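Local structure of periplasmic sugar-binding protein (Chloroflexus aurantiacus, 4RXU) at residues E42-Q47 and G276-K281; R53-Q58 and L303-I308; F297-T302 and S355-A360. The protein binds D-glucose, held here as beta-D-glucopyranose, and probably serves as the solute-binding component of an ABC-type sugar transporter. One frame throughout, in Å; residues are numbered along the deposited sequence.

Interaction 1 (E42-Q47 and G276-K281); sequences EPRWIQ and GQDAEK. With BGC (beta-D-glucopyranose), chain C.
Gln47, in the first turn of helix 44-59, meets Asp278 and Glu280 across the sugar cleft of a two-lobed periplasmic binding protein fold. Its NE2 makes a nearly straight bond of 3.0 Å to Asp278 O (171°) and another of 2.9 Å to Glu280 OE2. Both acceptors lie in the amide plane, yet the Glu280 carboxylate stands almost square to it, the planes 89° apart, and NE2 reaches OE2 from above that carboxylate. Tyr357 OH holds Gln47 OE1, which fixes the amide's rotation. An alanine in place of Gln47 would probably leave Asp278 O and Glu280 OE2 without this donor and Tyr357 OH without its partner. Pro43 CB rests against Glu280 OE2, and a water links Pro43 O to Glu280 OE1. Arg44 and Asp278 cross at about a right angle, with NH2 and OD1 4.4 Å apart and glucose O3 joining them: O3 accepts from Arg44 NH2 and donates to Asp278 OD1 at 2.5 Å. Asp48 engages Arg44 NE. Glucose O4 donates to Asp278 OD2. At the sugar's hydroxymethyl end, Glu42 OE1 receives Trp45 NE1 at 3.0 Å. BGC O6 donates to Glu42 OE1 at 2.6 Å.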
loop_
_atom_site.group_PDB
_atom_site.type_symbol
_atom_site.label_atom_id
_atom_site.label_comp_id
_atom_site.label_asym_id
_atom_site.label_seq_id
_atom_site.Cartn_x
_atom_site.Cartn_y
_atom_site.Cartn_z
ATOM N N GLU A 42 -2.396 -10.746 -4.301
ATOM C CA GLU A 42 -1.654 -9.488 -4.293
ATOM C C GLU A 42 -0.287 -9.813 -3.745
ATOM O O GLU A 42 -0.198 -10.328 -2.636
ATOM C CB GLU A 42 -2.346 -8.426 -3.419
ATOM C CG GLU A 42 -3.712 -7.978 -3.939
ATOM C CD GLU A 42 -4.495 -7.136 -2.939
ATOM O OE1 GLU A 42 -3.897 -6.534 -1.998
ATOM O OE2 GLU A 42 -5.733 -7.071 -3.122
ATOM N N PRO A 43 0.778 -9.517 -4.508
ATOM C CA PRO A 43 2.105 -10.002 -4.076
ATOM C C PRO A 43 2.544 -9.535 -2.681
ATOM O O PRO A 43 3.276 -10.225 -1.993
ATOM C CB PRO A 43 3.045 -9.417 -5.130
ATOM C CG PRO A 43 2.214 -9.312 -6.347
ATOM C CD PRO A 43 0.792 -9.073 -5.912
ATOM N N ARG A 44 2.072 -8.357 -2.278
ATOM C CA ARG A 44 2.470 -7.751 -1.014
ATOM C C ARG A 44 2.365 -8.756 0.125
ATOM O O ARG A 44 3.291 -8.871 0.927
ATOM C CB ARG A 44 1.616 -6.516 -0.700
ATOM C CG ARG A 44 1.718 -5.998 0.735
ATOM C CD ARG A 44 3.121 -5.618 1.191
ATOM N NE ARG A 44 3.130 -5.587 2.644
ATOM C CZ ARG A 44 2.696 -4.595 3.418
ATOM N NH1 ARG A 44 2.661 -4.772 4.739
ATOM N NH2 ARG A 44 2.312 -3.426 2.918
ATOM N N TRP A 45 1.243 -9.492 0.174
ATOM C CA TRP A 45 0.974 -10.329 1.357
ATOM C C TRP A 45 1.849 -11.568 1.438
ATOM O O TRP A 45 1.989 -12.141 2.511
ATOM C CB TRP A 45 -0.523 -10.660 1.528
ATOM C CG TRP A 45 -1.283 -9.403 1.321
ATOM C CD1 TRP A 45 -2.068 -9.111 0.270
ATOM C CD2 TRP A 45 -1.149 -8.184 2.075
ATOM N NE1 TRP A 45 -2.476 -7.794 0.326
ATOM C CE2 TRP A 45 -1.923 -7.211 1.432
ATOM C CE3 TRP A 45 -0.470 -7.834 3.241
ATOM C CZ2 TRP A 45 -2.012 -5.909 1.893
ATOM C CZ3 TRP A 45 -0.571 -6.547 3.703
ATOM C CH2 TRP A 45 -1.333 -5.603 3.037
ATOM N N ILE A 46 2.445 -11.953 0.320
ATOM C CA ILE A 46 3.461 -12.990 0.316
ATOM C C ILE A 46 4.700 -12.519 1.086
ATOM O O ILE A 46 5.314 -13.309 1.809
ATOM C CB ILE A 46 3.807 -13.407 -1.130
ATOM C CG1 ILE A 46 2.542 -13.760 -1.929
ATOM C CG2 ILE A 46 4.752 -14.590 -1.119
ATOM C CD1 ILE A 46 1.697 -14.871 -1.358
ATOM N N GLN A 47 5.045 -11.234 0.960
ATOM C CA GLN A 47 6.154 -10.684 1.744
ATOM C C GLN A 47 5.842 -10.817 3.237
ATOM O O GLN A 47 6.640 -11.348 4.021
ATOM C CB GLN A 47 6.437 -9.234 1.406
ATOM C CG GLN A 47 6.894 -8.944 -0.020
ATOM C CD GLN A 47 7.619 -7.610 -0.083
ATOM O OE1 GLN A 47 8.565 -7.365 0.692
ATOM N NE2 GLN A 47 7.178 -6.733 -0.977
ATOM N N GLY A 276 5.980 3.778 -7.555
ATOM C CA GLY A 276 5.536 2.474 -7.050
ATOM C C GLY A 276 5.750 2.362 -5.554
ATOM O O GLY A 276 6.091 3.326 -4.892
ATOM N N GLN A 277 5.482 1.181 -5.016
ATOM C CA GLN A 277 5.820 0.873 -3.636
ATOM C C GLN A 277 5.811 -0.630 -3.417
ATOM O O GLN A 277 5.161 -1.351 -4.162
ATOM C CB GLN A 277 4.850 1.513 -2.635
ATOM C CG GLN A 277 3.469 0.887 -2.613
ATOM C CD GLN A 277 2.584 1.530 -1.572
ATOM O OE1 GLN A 277 2.862 1.464 -0.372
ATOM N NE2 GLN A 277 1.520 2.170 -2.025
ATOM N N ASP A 278 6.557 -1.023 -2.381
ATOM C CA ASP A 278 6.653 -2.383 -1.803
ATOM C C ASP A 278 8.017 -3.030 -2.088
ATOM O O ASP A 278 8.353 -4.047 -1.485
ATOM C CB ASP A 278 5.567 -3.341 -2.304
ATOM C CG ASP A 278 4.147 -2.954 -1.867
ATOM O OD1 ASP A 278 3.954 -2.106 -0.967
ATOM O OD2 ASP A 278 3.213 -3.569 -2.427
ATOM N N ALA A 279 8.794 -2.458 -3.016
ATOM C CA ALA A 279 10.102 -3.029 -3.370
ATOM C C ALA A 279 9.986 -4.513 -3.730
ATOM O O ALA A 279 10.819 -5.336 -3.351
ATOM C CB ALA A 279 11.139 -2.796 -2.275
ATOM N N GLU A 280 8.966 -4.841 -4.512
ATOM C CA GLU A 280 8.860 -6.182 -5.072
ATOM C C GLU A 280 10.099 -6.441 -5.942
ATOM O O GLU A 280 10.580 -5.552 -6.631
ATOM C CB GLU A 280 7.566 -6.335 -5.880
ATOM C CG GLU A 280 6.290 -6.251 -5.005
ATOM C CD GLU A 280 6.060 -7.441 -4.068
ATOM O OE1 GLU A 280 6.653 -8.525 -4.288
ATOM O OE2 GLU A 280 5.266 -7.297 -3.108
ATOM N N LYS A 281 10.589 -7.675 -5.926
ATOM C CA LYS A 281 11.830 -8.013 -6.623
ATOM C C LYS A 281 11.782 -7.620 -8.092
ATOM O O LYS A 281 12.740 -7.056 -8.616
ATOM C CB LYS A 281 12.183 -9.486 -6.427
ATOM C CG LYS A 281 12.565 -9.785 -4.983
ATOM C CD LYS A 281 12.923 -11.241 -4.759
ATOM C CE LYS A 281 13.236 -11.558 -3.318
ATOM N NZ LYS A 281 13.580 -13.000 -3.170
HETATM C C2 BGC C . -0.501 -2.196 0.991
HETATM C C3 BGC C . 0.464 -2.087 -0.172
HETATM C C4 BGC C . 0.060 -3.078 -1.254
HETATM C C5 BGC C . -1.416 -2.920 -1.624
HETATM C C6 BGC C . -1.917 -3.985 -2.574
HETATM C C1 BGC C . -1.856 -1.869 0.388
HETATM O O1 BGC C . -2.848 -1.688 1.355
HETATM O O2 BGC C . -0.126 -1.261 2.009
HETATM O O3 BGC C . 1.775 -2.363 0.314
HETATM O O4 BGC C . 0.813 -2.782 -2.446
HETATM O O5 BGC C . -2.224 -2.955 -0.464
HETATM O O6 BGC C . -1.579 -5.300 -2.127
HETATM O O HOH W 1 5.729 -10.842 -3.037
#

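Interaction 2 (R53-Q58 and L303-I308); sequences REALQQ and LVQDAI
Two helices of one lobe of the periplasmic binding protein fold, 44-59 and 300-315, pack here through Ala55 on the first and Val304 and Ile308 on the second. The short segments run in broadly the same direction, with their axes 10.1 Å apart at closest approach and a crossing angle of -50°. That angle is consistent with ridges-into-grooves packing of residues four apart, and Val304 and Ile308 are spaced in just this way. The methyl group of Ala55 is the centre of the contact, touched by Val304, Gln305 and Ile308. Val304 CG1, set anti to its own backbone N (chi1 157°), meets Ala55 CB at 3.7 Å. Ile308 extends its long branch toward the same methyl, CD1 lying nearly anti along the chain (chi2 166°), and CD1 comes to 3.5 Å from Ala55 CB, tighter than usual for two carbons. CD1 also touches Leu56 CD2, more loosely, at 4.2 Å. The third neighbour of Ala55 CB is polar: the bent side chain of Gln305 places OE1 3.7 Å away. A water donates to Ala55 O at 2.8 Å and accepts a weak bond from Gln305 NE2, adding a solvent bridge beside an otherwise apolar join. One turn earlier in helix 44-59, Val304 also packs on Arg51 and Phe52. Beneath the pair, Leu56 and Ile308 both reach Tyr61 of strand 61-67, while Val304 and Ala307 lie on Tyr117 of strand 113-117, which seats the two helices against the sheet of this lobe.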
loop_
_atom_site.group_PDB
_atom_site.type_symbol
_atom_site.label_atom_id
_atom_site.label_comp_id
_atom_site.label_asym_id
_atom_site.label_seq_id
_atom_site.Cartn_x
_atom_site.Cartn_y
_atom_site.Cartn_z
ATOM N N ARG A 53 6.656 -15.743 9.063
ATOM C CA ARG A 53 7.203 -17.093 9.289
ATOM C C ARG A 53 8.649 -17.034 9.753
ATOM O O ARG A 53 9.026 -17.719 10.698
ATOM C CB ARG A 53 7.079 -17.940 8.032
ATOM C CG ARG A 53 5.647 -18.406 7.834
ATOM C CD ARG A 53 5.505 -19.428 6.718
ATOM N NE ARG A 53 4.151 -19.427 6.146
ATOM C CZ ARG A 53 3.035 -19.812 6.774
ATOM N NH1 ARG A 53 3.060 -20.247 8.027
ATOM N NH2 ARG A 53 1.862 -19.749 6.141
ATOM N N GLU A 54 9.450 -16.187 9.117
ATOM C CA GLU A 54 10.849 -16.019 9.563
ATOM C C GLU A 54 10.945 -15.521 11.011
ATOM O O GLU A 54 11.720 -16.028 11.804
ATOM C CB GLU A 54 11.620 -15.109 8.616
ATOM C CG GLU A 54 11.833 -15.775 7.247
ATOM C CD GLU A 54 12.309 -14.837 6.153
ATOM O OE1 GLU A 54 12.335 -13.610 6.364
ATOM O OE2 GLU A 54 12.643 -15.346 5.052
ATOM N N ALA A 55 10.142 -14.527 11.350
ATOM C CA ALA A 55 10.202 -13.928 12.702
ATOM C C ALA A 55 9.696 -14.900 13.749
ATOM O O ALA A 55 10.260 -15.007 14.833
ATOM C CB ALA A 55 9.413 -12.618 12.757
ATOM N N LEU A 56 8.641 -15.622 13.406
ATOM C CA LEU A 56 8.059 -16.598 14.305
ATOM C C LEU A 56 9.049 -17.749 14.540
ATOM O O LEU A 56 9.240 -18.178 15.690
ATOM C CB LEU A 56 6.710 -17.100 13.754
ATOM C CG LEU A 56 5.586 -16.050 13.688
ATOM C CD1 LEU A 56 4.411 -16.607 12.897
ATOM C CD2 LEU A 56 5.184 -15.611 15.085
ATOM N N GLN A 57 9.703 -18.207 13.466
ATOM C CA GLN A 57 10.725 -19.269 13.559
ATOM C C GLN A 57 11.858 -18.820 14.481
ATOM O O GLN A 57 12.299 -19.580 15.330
ATOM C CB GLN A 57 11.298 -19.665 12.182
ATOM C CG GLN A 57 12.375 -20.756 12.291
ATOM C CD GLN A 57 12.691 -21.447 10.970
ATOM O OE1 GLN A 57 12.014 -21.238 9.958
ATOM N NE2 GLN A 57 13.731 -22.281 10.977
ATOM N N GLN A 58 12.307 -17.576 14.312
ATOM C CA GLN A 58 13.466 -17.004 15.057
ATOM C C GLN A 58 13.177 -17.015 16.545
ATOM O O GLN A 58 14.023 -17.346 17.373
ATOM C CB GLN A 58 13.707 -15.524 14.696
ATOM C CG GLN A 58 14.820 -15.156 13.737
ATOM C CD GLN A 58 16.230 -15.589 14.166
ATOM O OE1 GLN A 58 17.043 -15.936 13.311
ATOM N NE2 GLN A 58 16.527 -15.573 15.474
ATOM N N LEU A 303 7.347 -4.055 10.286
ATOM C CA LEU A 303 5.907 -4.131 10.475
ATOM C C LEU A 303 5.572 -5.433 11.210
ATOM O O LEU A 303 4.809 -5.444 12.189
ATOM C CB LEU A 303 5.193 -4.064 9.125
ATOM C CG LEU A 303 3.727 -3.608 9.218
ATOM C CD1 LEU A 303 3.627 -2.112 9.456
ATOM C CD2 LEU A 303 2.942 -3.994 7.977
ATOM N N VAL A 304 6.162 -6.532 10.742
ATOM C CA VAL A 304 5.946 -7.828 11.343
ATOM C C VAL A 304 6.376 -7.821 12.806
ATOM O O VAL A 304 5.644 -8.289 13.687
ATOM C CB VAL A 304 6.685 -8.914 10.535
ATOM C CG1 VAL A 304 6.975 -10.152 11.374
ATOM C CG2 VAL A 304 5.888 -9.256 9.278
ATOM N N GLN A 305 7.580 -7.323 13.075
ATOM C CA GLN A 305 8.075 -7.334 14.460
ATOM C C GLN A 305 7.215 -6.452 15.355
ATOM O O GLN A 305 6.953 -6.804 16.490
ATOM C CB GLN A 305 9.548 -6.939 14.556
ATOM C CG GLN A 305 10.264 -7.582 15.747
ATOM C CD GLN A 305 10.369 -9.099 15.623
ATOM O OE1 GLN A 305 10.660 -9.643 14.548
ATOM N NE2 GLN A 305 10.123 -9.787 16.719
ATOM N N ASP A 306 6.777 -5.299 14.834
ATOM C CA ASP A 306 5.894 -4.402 15.592
ATOM C C ASP A 306 4.620 -5.118 15.999
ATOM O O ASP A 306 4.165 -5.014 17.128
ATOM C CB ASP A 306 5.582 -3.132 14.810
ATOM C CG ASP A 306 6.690 -2.116 14.882
ATOM O OD1 ASP A 306 7.656 -2.288 15.668
ATOM O OD2 ASP A 306 6.564 -1.118 14.146
ATOM N N ALA A 307 4.083 -5.905 15.080
ATOM C CA ALA A 307 2.866 -6.688 15.360
ATOM C C ALA A 307 3.107 -7.816 16.368
ATOM O O ALA A 307 2.284 -8.066 17.255
ATOM C CB ALA A 307 2.295 -7.263 14.073
ATOM N N ILE A 308 4.215 -8.513 16.200
ATOM C CA ILE A 308 4.539 -9.607 17.115
ATOM C C ILE A 308 4.759 -9.014 18.514
ATOM O O ILE A 308 4.245 -9.523 19.512
ATOM C CB ILE A 308 5.755 -10.420 16.638
ATOM C CG1 ILE A 308 5.417 -11.173 15.347
ATOM C CG2 ILE A 308 6.205 -11.395 17.741
ATOM C CD1 ILE A 308 6.629 -11.738 14.623
HETATM O O HOH W 2 11.538 -12.805 15.895
#

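Interaction 3 (F297-T302 and S355-A360); sequences FKDVRT and SGYYSA. With BGC (beta-D-glucopyranose), chain C.
Tyr357 packs against Phe297, Asp299, Val300 and Arg301 where strand 295-298 turns into helix 300-315, in what is probably one of the interlobe hinge segments usual in the periplasmic binding protein fold. From CB, which lies 4.2 Å from Phe297 CZ, CG stands anti to the backbone N (chi1 -160°), and the ring beyond it lies among these residues. Phe297 presents its edge to one face of this ring in a T-shaped stack, the planes at 79° and the centroids 4.7 Å apart; its CE1 stands over the ring centre, near CG and CZ alike. At the ring's rim, Tyr357 CD1 lies 3.5 Å from Arg301 NE, and CE1 is 3.4 Å from Asp299 OD1. The guanidinium and carboxylate planes are both nearly perpendicular to the ring, so these groups border it without stacking on it. At the tip, OH sits 3.4 Å from Val300 CB and is bonded to Gln47 OE1. Arg51 adds a cation-pi contact to the same ring and a bond to Tyr357 O.

The polar groups along the rim are bonded to one another. Asp299, the N-cap of helix 300-315, takes Arg301 NE on the syn lone pair of OD1 and Arg301 NH2 at OD2, a side-on salt bridge; OD1 also receives a weak capping bond from Arg301 N. NH2 is shared: together with NH1 it also grips Ser355 O, both coming from the same face of the carbonyl plane. Away from this cluster, Lys298 NZ bonds Gln277 OE1 and donates to glucose O2 and O3. Gly356 leaves helix 348-354 with a positive phi, at which a CB would jam against the preceding carbonyl O; a water donates to Gly356 O and accepts from Arg301 NH1 at 2.7 Å.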
loop_
_atom_site.group_PDB
_atom_site.type_symbol
_atom_site.label_atom_id
_atom_site.label_comp_id
_atom_site.label_asym_id
_atom_site.label_seq_id
_atom_site.Cartn_x
_atom_site.Cartn_y
_atom_site.Cartn_z
ATOM N N PHE A 297 10.007 1.995 -0.351
ATOM C CA PHE A 297 10.377 0.808 0.415
ATOM C C PHE A 297 9.713 0.888 1.773
ATOM O O PHE A 297 9.898 1.855 2.493
ATOM C CB PHE A 297 11.899 0.756 0.588
ATOM C CG PHE A 297 12.392 -0.277 1.575
ATOM C CD1 PHE A 297 11.963 -1.600 1.495
ATOM C CD2 PHE A 297 13.286 0.067 2.582
ATOM C CE1 PHE A 297 12.421 -2.542 2.395
ATOM C CE2 PHE A 297 13.748 -0.887 3.483
ATOM C CZ PHE A 297 13.301 -2.183 3.391
ATOM N N LYS A 298 8.944 -0.145 2.100
ATOM C CA LYS A 298 8.258 -0.296 3.377
ATOM C C LYS A 298 8.801 -1.566 4.031
ATOM O O LYS A 298 8.566 -2.664 3.527
ATOM C CB LYS A 298 6.739 -0.367 3.161
ATOM C CG LYS A 298 6.206 0.694 2.194
ATOM C CD LYS A 298 4.726 0.971 2.272
ATOM C CE LYS A 298 3.906 -0.282 2.075
ATOM N NZ LYS A 298 2.473 0.096 1.907
ATOM N N ASP A 299 9.596 -1.412 5.088
ATOM C CA ASP A 299 10.327 -2.539 5.632
ATOM C C ASP A 299 9.374 -3.446 6.393
ATOM O O ASP A 299 9.069 -3.224 7.556
ATOM C CB ASP A 299 11.490 -2.044 6.506
ATOM C CG ASP A 299 12.477 -3.128 6.855
ATOM O OD1 ASP A 299 12.100 -4.330 6.829
ATOM O OD2 ASP A 299 13.637 -2.768 7.155
ATOM N N VAL A 300 8.909 -4.473 5.690
ATOM C CA VAL A 300 7.981 -5.451 6.247
ATOM C C VAL A 300 8.556 -6.176 7.454
ATOM O O VAL A 300 7.814 -6.639 8.313
ATOM C CB VAL A 300 7.495 -6.431 5.143
ATOM C CG1 VAL A 300 6.604 -7.519 5.729
ATOM C CG2 VAL A 300 6.728 -5.690 4.053
ATOM N N ARG A 301 9.875 -6.285 7.553
ATOM C CA ARG A 301 10.453 -6.857 8.778
ATOM C C ARG A 301 10.063 -6.058 10.026
ATOM O O ARG A 301 9.770 -6.622 11.082
ATOM C CB ARG A 301 11.990 -6.924 8.696
ATOM C CG ARG A 301 12.497 -7.684 7.490
ATOM C CD ARG A 301 13.998 -7.580 7.364
ATOM N NE ARG A 301 14.411 -6.207 7.134
ATOM C CZ ARG A 301 15.664 -5.814 6.973
ATOM N NH1 ARG A 301 16.658 -6.702 7.038
ATOM N NH2 ARG A 301 15.917 -4.526 6.778
ATOM N N THR A 302 10.042 -4.733 9.883
ATOM C CA THR A 302 9.668 -3.877 11.005
ATOM C C THR A 302 8.175 -4.007 11.321
ATOM O O THR A 302 7.790 -4.060 12.479
ATOM C CB THR A 302 9.997 -2.406 10.723
ATOM O OG1 THR A 302 11.388 -2.312 10.369
ATOM C CG2 THR A 302 9.712 -1.510 11.936
ATOM N N SER A 355 20.925 -3.054 4.057
ATOM C CA SER A 355 19.951 -3.239 5.133
ATOM C C SER A 355 19.624 -4.709 5.427
ATOM O O SER A 355 18.928 -5.012 6.394
ATOM C CB SER A 355 18.661 -2.551 4.753
ATOM O OG SER A 355 18.064 -3.206 3.627
ATOM N N GLY A 356 20.069 -5.609 4.569
ATOM C CA GLY A 356 19.732 -7.020 4.700
ATOM C C GLY A 356 18.374 -7.465 4.204
ATOM O O GLY A 356 18.037 -8.637 4.323
ATOM N N TYR A 357 17.604 -6.553 3.629
ATOM C CA TYR A 357 16.266 -6.904 3.195
ATOM C C TYR A 357 16.294 -7.995 2.133
ATOM O O TYR A 357 15.594 -9.030 2.247
ATOM C CB TYR A 357 15.531 -5.676 2.672
ATOM C CG TYR A 357 14.027 -5.830 2.640
ATOM C CD1 TYR A 357 13.301 -5.742 3.799
ATOM C CD2 TYR A 357 13.340 -6.080 1.450
ATOM C CE1 TYR A 357 11.917 -5.890 3.815
ATOM C CE2 TYR A 357 11.961 -6.185 1.448
ATOM C CZ TYR A 357 11.248 -6.091 2.649
ATOM O OH TYR A 357 9.854 -6.168 2.685
ATOM N N TYR A 358 17.145 -7.776 1.135
ATOM C CA TYR A 358 17.353 -8.740 0.065
ATOM C C TYR A 358 18.821 -9.048 -0.123
ATOM O O TYR A 358 19.659 -8.203 0.111
ATOM C CB TYR A 358 16.847 -8.222 -1.281
ATOM C CG TYR A 358 15.355 -7.989 -1.401
ATOM C CD1 TYR A 358 14.444 -8.910 -0.922
ATOM C CD2 TYR A 358 14.867 -6.872 -2.034
ATOM C CE1 TYR A 358 13.083 -8.725 -1.075
ATOM C CE2 TYR A 358 13.488 -6.676 -2.179
ATOM C CZ TYR A 358 12.608 -7.619 -1.705
ATOM O OH TYR A 358 11.237 -7.448 -1.832
ATOM N N SER A 359 19.108 -10.255 -0.587
ATOM C CA SER A 359 20.451 -10.583 -1.051
ATOM C C SER A 359 20.708 -9.949 -2.415
ATOM O O SER A 359 19.833 -9.926 -3.291
ATOM C CB SER A 359 20.636 -12.092 -1.115
ATOM O OG SER A 359 21.851 -12.432 -1.784
ATOM N N ALA A 360 21.925 -9.436 -2.602
ATOM C CA ALA A 360 22.315 -8.888 -3.903
ATOM C C ALA A 360 22.145 -9.909 -5.035
ATOM O O ALA A 360 21.881 -9.535 -6.185
ATOM C CB ALA A 360 23.757 -8.420 -3.862
HETATM C C2 BGC C . -0.501 -2.196 0.991
HETATM C C3 BGC C . 0.464 -2.087 -0.172
HETATM C C4 BGC C . 0.060 -3.078 -1.254
HETATM C C5 BGC C . -1.416 -2.920 -1.624
HETATM C C6 BGC C . -1.917 -3.985 -2.574
HETATM C C1 BGC C . -1.856 -1.869 0.388
HETATM O O1 BGC C . -2.848 -1.688 1.355
HETATM O O2 BGC C . -0.126 -1.261 2.009
HETATM O O3 BGC C . 1.775 -2.363 0.314
HETATM O O4 BGC C . 0.813 -2.782 -2.446
HETATM O O5 BGC C . -2.224 -2.955 -0.464
HETATM O O6 BGC C . -1.579 -5.300 -2.127
HETATM O O HOH W 3 16.815 -9.406 7.277
#

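In the fold
Glucose joins interactions 1 and 3, whose centres lie 11 Å apart: residues of both bind its O3, and Asp278 OD1 approaches Lys298 CE at 3.5 Å. Two tyrosines of segment 355-360 tie them together, Tyr357 OH meeting Gln47 OE1 at 2.7 Å and Tyr358 OH meeting Ala279 O at 2.6 Å, both probable hydrogen bonds. Interaction 2 sits farther from the sugar, the side chain of Val304 being about 12 Å away, but it shares helix 44-59 with interaction 1, and Leu303 CD2 packs 3.3 Å from Arg44 NH1. It continues helix 300-315 from interaction 3, about 13 Å away between centres. Helix 44-59, starting at the pocket, thus meets helix 300-315, which follows Lys298.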